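Local coordinates for protein endoribonuclease MazF4 (Mycobacterium tuberculosis, PDB 5XE2) that acts as the toxin of a type II toxin-antitoxin pair, an mRNA interferase that cuts single-stranded mRNA between the first two bases of the sequence UCGCU, at residues 11-16 against 81-86; 21-26 against 38-43; 52-57 against 88-93. All blocks are in the same frame, centred on the assembly; numbering follows the deposited sequence.

Interaction 1: 11-16 against 81-86; sequences VYRCDL and DYLGEV
One face of the Tyr12 ring takes CD1 of Tyr82, which sits 3.8 Å above the ring plane and toward the rim; the two planes are inclined by 53°, so the rings meet obliquely. CE2 of Tyr12 also reaches CB of Tyr82, and the Tyr82 ring lays a face of its own over the backbone N of Gly84. The Tyr12 hydroxyl is hydrogen-bonded to Gln10. The third flat group, the Arg13 guanidinium, is met at its edge and in its plane: NH1 donates to OD2 of Asp81 over 3.1 Å, a salt bridge that enters from above the carboxylate plane. Behind these side chains runs an antiparallel strand pair at one border of the sheet of this PemK/MazF fold, with strand 82-85 outermost within the chain. Leu83 N bonds Val11 O at 2.8 Å, and Arg13 N bonds Asp81 O. The same carbonyl is approached by CA of Tyr12 in a C-H...O contact of 3.2 Å. With CG1 anti to the backbone N (chi1 177°), Val11 turns that methyl to Leu83 CD1 and its CG2 to Val86 CG2. Leu83 CD1 also packs against CG of Arg13 at 3.8 Å, on the chain that carries the salt bridge.

Interaction 2: 21-26 against 38-43; sequences KPWLIV and VVAVRL
Val41 O receives the shortest polar bond between 21-26 and 38-43, from Leu24 N at 2.8 Å with an N-H...O angle of 169°; CA of Trp23 adds a C-H...O contact to the same oxygen. Val41 N returns a bond to Leu24 O, and Leu43 N to Pro22 O and Val26 N to Val39 O extend the ladder of this antiparallel pair in the middle of the toxin's sheet. On one face Trp23 lies across Arg42. Its six-membered ring receives CB of Arg42 in a CH-pi contact, 4.1 Å from the centroid and 16° off the normal, while Arg42 CA stands over the rim. Trp23 CG is anti to the carbonyl carbon (chi1 -70°), and the ring also comes close to the neighbouring backbone, CE3 lying 3.4 Å from Val41 C, with Val41 N at the ring edge. Farther along this face, Ile25 CD1 meets Val38 CG2 at 3.6 Å, the side chains crossing at about a right angle. The other face presents Leu24, whose CB touches Leu43 CD1 at 3.7 Å, and Val41, whose CG2 touches Val26 CG1; helix 88-101 packs on it through Met91, Ile94 and Leu98. Backbone bonding thus satisfies the peptide groups that pair here, and the Leu24 and Val41 face, meeting the helix through apolar side chains, contributes to an apolar core.

Interaction 3: 52-57 against 88-93; sequences TWVAMG and PATMNK
Val54 and Thr90 pass alongside each other, their side chains pointing opposite ways, with the CG1 methyl of Val54 coming within 4.1 Å of CG2 of Thr90. Val54 CG1 is anti to the backbone N (chi1 -178°), and the same methyl makes the closest approach between 52-57 and 88-93, 3.7 Å to CB of Lys93, whose side chain crosses that of Val54 obliquely. The other branch, CG2, faces the Lys93 carbonyl. Met56 comes to Thr90 from a different direction: its side chain crosses that of the threonine at about a right angle and sets SD 4.1 Å from Thr90 CG2. That methyl, anti to the threonine's backbone N, is thus the branch that meets both the carbon of Val54 and the sulfur of Met56. The other branch, the buried hydroxyl OG1, has three polar partners: it is hydrogen-bonded to Asp60 and to Thr87, and it accepts a bond from a water at 2.9 Å. The same water donates to Ala55 O at 3.0 Å and accepts from NZ of Lys93, whose chain runs extended beyond CG, at 2.7 Å, so it bridges strand and helix. Asp60 also accepts a bond from the backbone N of Gly57, joining the end of 52-57 to the start of the helix at second hand. In the MazF fold this is where strand 53-55, outermost within the chain, meets the first turns of the C-terminal helix 88-101, the two running nearly antiparallel at 164°. Direct touching is therefore mostly carbon or sulfur against carbon, while the polar link runs through the water and through Asp60, which bonds both Gly57 N and Thr90 OG1.

From the N terminus, strand 10-14 enters first and waits for its outer partner until 82-85, so interaction 1 closes a long loop. Interaction 2 closes inside it, joining 21-26 to 38-43 across a connection that holds helix 29-34. Segment 52-57 of interaction 3 also falls inside the loop of interaction 1, but its partner helix comes after 82-85, so these two cross, while interactions 2 and 3 follow in series. Strands 10-14 and 21-25 are sheet neighbours, with Tyr12 O probably hydrogen-bonded to Trp23 N. The methyl CE of Met56 touches both Val86 and Leu43, bringing both sheet contacts against the strand-helix contact.

Interaction 1: 11-16 against 81-86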
# COMPACT_ATOMS: atom_id res chain seq x y z
N VAL A 11 14.17 -7.52 1.74
CA VAL A 11 13.18 -8.60 1.76
C VAL A 11 13.33 -9.40 3.05
O VAL A 11 14.42 -9.85 3.39
CB VAL A 11 13.34 -9.54 0.53
CG1 VAL A 11 12.35 -10.70 0.60
CG2 VAL A 11 13.14 -8.76 -0.77
N TYR A 12 12.21 -9.58 3.76
CA TYR A 12 12.16 -10.32 5.02
C TYR A 12 11.11 -11.43 4.98
O TYR A 12 10.00 -11.21 4.47
CB TYR A 12 11.84 -9.36 6.17
CG TYR A 12 12.92 -8.35 6.47
CD1 TYR A 12 12.97 -7.13 5.78
CD2 TYR A 12 13.88 -8.59 7.44
CE1 TYR A 12 13.95 -6.19 6.06
CE2 TYR A 12 14.88 -7.66 7.72
CZ TYR A 12 14.91 -6.46 7.03
OH TYR A 12 15.90 -5.55 7.32
N ARG A 13 11.44 -12.59 5.55
CA ARG A 13 10.45 -13.65 5.82
C ARG A 13 9.54 -13.20 6.95
O ARG A 13 10.02 -12.79 7.99
CB ARG A 13 11.12 -14.97 6.24
CG ARG A 13 11.73 -15.74 5.09
CD ARG A 13 12.28 -17.10 5.50
NE ARG A 13 11.24 -18.12 5.70
CZ ARG A 13 10.96 -18.77 6.85
NH1 ARG A 13 11.63 -18.53 7.98
NH2 ARG A 13 9.99 -19.68 6.85
N CYS A 14 8.22 -13.27 6.75
CA CYS A 14 7.26 -12.85 7.77
C CYS A 14 6.05 -13.77 7.78
O CYS A 14 5.50 -14.08 6.72
CB CYS A 14 6.80 -11.41 7.50
SG CYS A 14 8.15 -10.24 7.15
N ASP A 15 5.64 -14.21 8.97
CA ASP A 15 4.38 -14.96 9.13
C ASP A 15 3.34 -14.03 9.74
O ASP A 15 3.54 -13.51 10.84
CB ASP A 15 4.59 -16.19 10.03
CG ASP A 15 3.44 -17.18 9.93
OD1 ASP A 15 2.27 -16.76 9.81
OD2 ASP A 15 3.71 -18.40 9.96
N LEU A 16 2.23 -13.83 9.02
CA LEU A 16 1.17 -12.88 9.41
C LEU A 16 -0.13 -13.59 9.80
O LEU A 16 -0.22 -14.82 9.75
CB LEU A 16 0.90 -11.89 8.27
CG LEU A 16 2.10 -11.24 7.58
CD1 LEU A 16 1.60 -10.21 6.58
CD2 LEU A 16 3.08 -10.60 8.56
N ASP A 81 13.53 -13.41 9.08
CA ASP A 81 14.86 -13.55 8.45
C ASP A 81 15.05 -12.53 7.32
O ASP A 81 14.16 -12.35 6.50
CB ASP A 81 15.05 -14.95 7.86
CG ASP A 81 14.86 -16.07 8.87
OD1 ASP A 81 15.25 -15.90 10.05
OD2 ASP A 81 14.33 -17.13 8.48
N TYR A 82 16.20 -11.86 7.31
CA TYR A 82 16.60 -10.95 6.21
C TYR A 82 17.13 -11.75 5.02
O TYR A 82 18.10 -12.50 5.16
CB TYR A 82 17.66 -9.96 6.69
CG TYR A 82 18.27 -9.13 5.57
CD1 TYR A 82 17.51 -8.21 4.86
CD2 TYR A 82 19.62 -9.30 5.20
CE1 TYR A 82 18.06 -7.46 3.84
CE2 TYR A 82 20.18 -8.55 4.17
CZ TYR A 82 19.39 -7.63 3.49
OH TYR A 82 19.93 -6.88 2.48
N LEU A 83 16.51 -11.58 3.85
CA LEU A 83 16.79 -12.41 2.68
C LEU A 83 17.64 -11.75 1.59
O LEU A 83 18.15 -12.44 0.71
CB LEU A 83 15.48 -12.87 2.05
CG LEU A 83 14.53 -13.70 2.93
CD1 LEU A 83 13.46 -14.32 2.05
CD2 LEU A 83 15.28 -14.77 3.71
N GLY A 84 17.78 -10.43 1.65
CA GLY A 84 18.58 -9.71 0.68
C GLY A 84 17.92 -8.42 0.26
O GLY A 84 16.89 -8.02 0.81
N GLU A 85 18.54 -7.78 -0.73
CA GLU A 85 18.17 -6.46 -1.19
C GLU A 85 18.00 -6.49 -2.70
O GLU A 85 18.89 -6.93 -3.43
CB GLU A 85 19.27 -5.48 -0.80
CG GLU A 85 18.92 -4.02 -1.05
CD GLU A 85 19.94 -3.07 -0.46
OE1 GLU A 85 20.87 -3.53 0.25
OE2 GLU A 85 19.81 -1.85 -0.71
N VAL A 86 16.85 -6.02 -3.16
CA VAL A 86 16.52 -5.97 -4.57
C VAL A 86 17.36 -4.89 -5.25
O VAL A 86 17.68 -3.86 -4.64
CB VAL A 86 14.99 -5.76 -4.74
CG1 VAL A 86 14.61 -5.44 -6.17
CG2 VAL A 86 14.25 -7.00 -4.27

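Interaction 2: 21-26 against 38-43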
# COMPACT_ATOMS: atom_id res chain seq x y z
N LYS A 21 5.98 -16.15 4.46
CA LYS A 21 6.38 -15.85 3.08
C LYS A 21 7.23 -14.56 3.06
O LYS A 21 7.21 -13.80 4.03
CB LYS A 21 5.14 -15.75 2.18
CG LYS A 21 4.50 -17.12 1.87
CD LYS A 21 4.27 -17.36 0.38
CE LYS A 21 4.70 -18.76 -0.06
NZ LYS A 21 4.64 -18.91 -1.54
N PRO A 22 7.99 -14.34 1.96
CA PRO A 22 8.83 -13.14 1.85
C PRO A 22 8.06 -11.89 1.45
O PRO A 22 7.17 -11.95 0.60
CB PRO A 22 9.86 -13.52 0.78
CG PRO A 22 9.22 -14.59 -0.02
CD PRO A 22 8.21 -15.28 0.84
N TRP A 23 8.44 -10.77 2.07
CA TRP A 23 7.83 -9.48 1.82
C TRP A 23 8.92 -8.46 1.55
O TRP A 23 9.92 -8.42 2.26
CB TRP A 23 7.00 -9.03 3.03
CG TRP A 23 5.75 -9.81 3.24
CD1 TRP A 23 5.63 -11.00 3.90
CD2 TRP A 23 4.42 -9.46 2.81
NE1 TRP A 23 4.31 -11.41 3.90
CE2 TRP A 23 3.55 -10.49 3.24
CE3 TRP A 23 3.89 -8.37 2.10
CZ2 TRP A 23 2.17 -10.47 2.99
CZ3 TRP A 23 2.52 -8.35 1.84
CH2 TRP A 23 1.68 -9.39 2.29
N LEU A 24 8.69 -7.64 0.52
CA LEU A 24 9.61 -6.57 0.13
C LEU A 24 9.17 -5.23 0.71
O LEU A 24 8.05 -4.77 0.44
CB LEU A 24 9.65 -6.46 -1.38
CG LEU A 24 10.38 -5.22 -1.92
CD1 LEU A 24 11.88 -5.37 -1.75
CD2 LEU A 24 10.04 -4.96 -3.37
N ILE A 25 10.08 -4.56 1.43
CA ILE A 25 9.78 -3.26 2.06
C ILE A 25 9.67 -2.18 0.98
O ILE A 25 10.61 -1.97 0.21
CB ILE A 25 10.89 -2.83 3.06
CG1 ILE A 25 11.16 -3.90 4.13
CG2 ILE A 25 10.53 -1.49 3.71
CD1 ILE A 25 9.95 -4.30 4.95
N VAL A 26 8.52 -1.49 0.93
CA VAL A 26 8.31 -0.39 -0.02
C VAL A 26 8.07 0.99 0.61
O VAL A 26 8.09 2.01 -0.09
CB VAL A 26 7.21 -0.72 -1.05
CG1 VAL A 26 7.66 -1.90 -1.92
CG2 VAL A 26 5.88 -1.05 -0.38
N VAL A 38 6.14 -0.92 8.96
CA VAL A 38 6.55 -0.67 7.58
C VAL A 38 5.42 -1.10 6.65
O VAL A 38 4.48 -1.78 7.06
CB VAL A 38 7.82 -1.47 7.21
CG1 VAL A 38 9.00 -1.07 8.09
CG2 VAL A 38 7.58 -2.99 7.26
N VAL A 39 5.53 -0.70 5.39
CA VAL A 39 4.66 -1.19 4.33
C VAL A 39 5.50 -2.05 3.39
O VAL A 39 6.65 -1.71 3.08
CB VAL A 39 3.96 -0.05 3.58
CG1 VAL A 39 3.14 -0.59 2.42
CG2 VAL A 39 3.07 0.72 4.53
N ALA A 40 4.90 -3.17 2.98
CA ALA A 40 5.56 -4.15 2.16
C ALA A 40 4.61 -4.76 1.13
O ALA A 40 3.38 -4.71 1.27
CB ALA A 40 6.15 -5.24 3.04
N VAL A 41 5.22 -5.35 0.09
CA VAL A 41 4.51 -6.10 -0.93
C VAL A 41 5.03 -7.54 -0.99
O VAL A 41 6.21 -7.82 -0.68
CB VAL A 41 4.61 -5.47 -2.33
CG1 VAL A 41 3.82 -4.17 -2.39
CG2 VAL A 41 6.06 -5.26 -2.76
N ARG A 42 4.14 -8.43 -1.41
CA ARG A 42 4.37 -9.86 -1.33
C ARG A 42 5.30 -10.34 -2.45
O ARG A 42 5.19 -9.91 -3.60
CB ARG A 42 3.03 -10.60 -1.41
CG ARG A 42 3.06 -12.02 -0.89
CD ARG A 42 1.65 -12.62 -0.76
NE ARG A 42 0.85 -12.56 -2.01
CZ ARG A 42 -0.06 -13.46 -2.40
NH1 ARG A 42 -0.36 -14.54 -1.66
NH2 ARG A 42 -0.69 -13.29 -3.56
N LEU A 43 6.22 -11.23 -2.09
CA LEU A 43 6.96 -12.00 -3.08
C LEU A 43 6.30 -13.36 -3.18
O LEU A 43 5.94 -13.96 -2.15
CB LEU A 43 8.43 -12.20 -2.69
CG LEU A 43 9.45 -11.28 -3.34
CD1 LEU A 43 9.44 -9.92 -2.64
CD2 LEU A 43 10.83 -11.93 -3.28

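Interaction 3: 52-57 against 88-93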
# COMPACT_ATOMS: atom_id res chain seq x y z
N THR A 52 1.21 -5.07 -12.81
CA THR A 52 1.48 -4.97 -11.36
C THR A 52 2.35 -6.09 -10.77
O THR A 52 2.60 -6.09 -9.56
CB THR A 52 0.17 -4.87 -10.57
OG1 THR A 52 -0.74 -5.89 -11.02
CG2 THR A 52 -0.45 -3.49 -10.78
N TRP A 53 2.79 -7.03 -11.60
CA TRP A 53 3.71 -8.08 -11.17
C TRP A 53 5.09 -7.78 -11.77
O TRP A 53 5.18 -7.40 -12.93
CB TRP A 53 3.20 -9.46 -11.58
CG TRP A 53 2.07 -9.89 -10.69
CD1 TRP A 53 0.99 -9.13 -10.29
CD2 TRP A 53 1.91 -11.15 -10.06
NE1 TRP A 53 0.17 -9.86 -9.47
CE2 TRP A 53 0.71 -11.10 -9.31
CE3 TRP A 53 2.66 -12.32 -10.06
CZ2 TRP A 53 0.25 -12.18 -8.57
CZ3 TRP A 53 2.20 -13.39 -9.33
CH2 TRP A 53 1.01 -13.32 -8.59
N VAL A 54 6.13 -7.92 -10.95
CA VAL A 54 7.51 -7.68 -11.38
C VAL A 54 8.33 -8.94 -11.12
O VAL A 54 8.48 -9.35 -9.99
CB VAL A 54 8.14 -6.48 -10.62
CG1 VAL A 54 9.56 -6.22 -11.12
CG2 VAL A 54 7.29 -5.23 -10.78
N ALA A 55 8.85 -9.54 -12.19
CA ALA A 55 9.74 -10.69 -12.06
C ALA A 55 11.11 -10.23 -11.56
O ALA A 55 11.65 -9.21 -12.01
CB ALA A 55 9.89 -11.41 -13.41
N MET A 56 11.67 -11.00 -10.64
CA MET A 56 13.05 -10.80 -10.21
C MET A 56 13.96 -11.14 -11.38
O MET A 56 13.61 -11.99 -12.22
CB MET A 56 13.39 -11.69 -9.02
CG MET A 56 12.63 -11.38 -7.74
SD MET A 56 12.88 -9.69 -7.15
CE MET A 56 12.35 -9.84 -5.46
N GLY A 57 15.10 -10.48 -11.44
CA GLY A 57 16.05 -10.61 -12.55
C GLY A 57 17.30 -11.36 -12.16
O GLY A 57 17.51 -11.67 -10.98
N PRO A 88 18.55 -1.77 -7.68
CA PRO A 88 17.89 -0.53 -8.08
C PRO A 88 17.10 -0.63 -9.38
O PRO A 88 16.03 -0.05 -9.47
CB PRO A 88 19.06 0.44 -8.24
CG PRO A 88 20.04 -0.02 -7.22
CD PRO A 88 19.94 -1.52 -7.23
N ALA A 89 17.62 -1.37 -10.36
CA ALA A 89 16.89 -1.63 -11.60
C ALA A 89 15.53 -2.29 -11.33
O ALA A 89 14.51 -1.82 -11.82
CB ALA A 89 17.71 -2.51 -12.54
N THR A 90 15.53 -3.37 -10.57
CA THR A 90 14.27 -4.06 -10.26
C THR A 90 13.34 -3.17 -9.40
O THR A 90 12.13 -3.18 -9.61
CB THR A 90 14.51 -5.45 -9.63
OG1 THR A 90 15.20 -6.27 -10.58
CG2 THR A 90 13.18 -6.14 -9.24
N MET A 91 13.91 -2.38 -8.48
CA MET A 91 13.10 -1.45 -7.66
C MET A 91 12.38 -0.39 -8.48
O MET A 91 11.25 -0.02 -8.15
CB MET A 91 13.94 -0.76 -6.57
CG MET A 91 14.22 -1.59 -5.33
SD MET A 91 12.77 -2.36 -4.55
CE MET A 91 11.76 -0.95 -4.11
N ASN A 92 13.03 0.09 -9.56
CA ASN A 92 12.40 1.06 -10.46
C ASN A 92 11.17 0.50 -11.15
O ASN A 92 10.18 1.21 -11.30
CB ASN A 92 13.39 1.56 -11.53
CG ASN A 92 14.35 2.62 -10.99
OD1 ASN A 92 14.05 3.33 -10.03
ND2 ASN A 92 15.51 2.73 -11.62
N LYS A 93 11.23 -0.76 -11.56
CA LYS A 93 10.05 -1.48 -12.07
C LYS A 93 8.98 -1.59 -11.00
O LYS A 93 7.80 -1.43 -11.27
CB LYS A 93 10.41 -2.89 -12.55
CG LYS A 93 11.37 -2.95 -13.73
CD LYS A 93 11.70 -4.39 -14.08
CE LYS A 93 12.95 -4.50 -14.92
NZ LYS A 93 13.31 -5.92 -15.20
O HOH W 1 13.67 -7.21 -12.88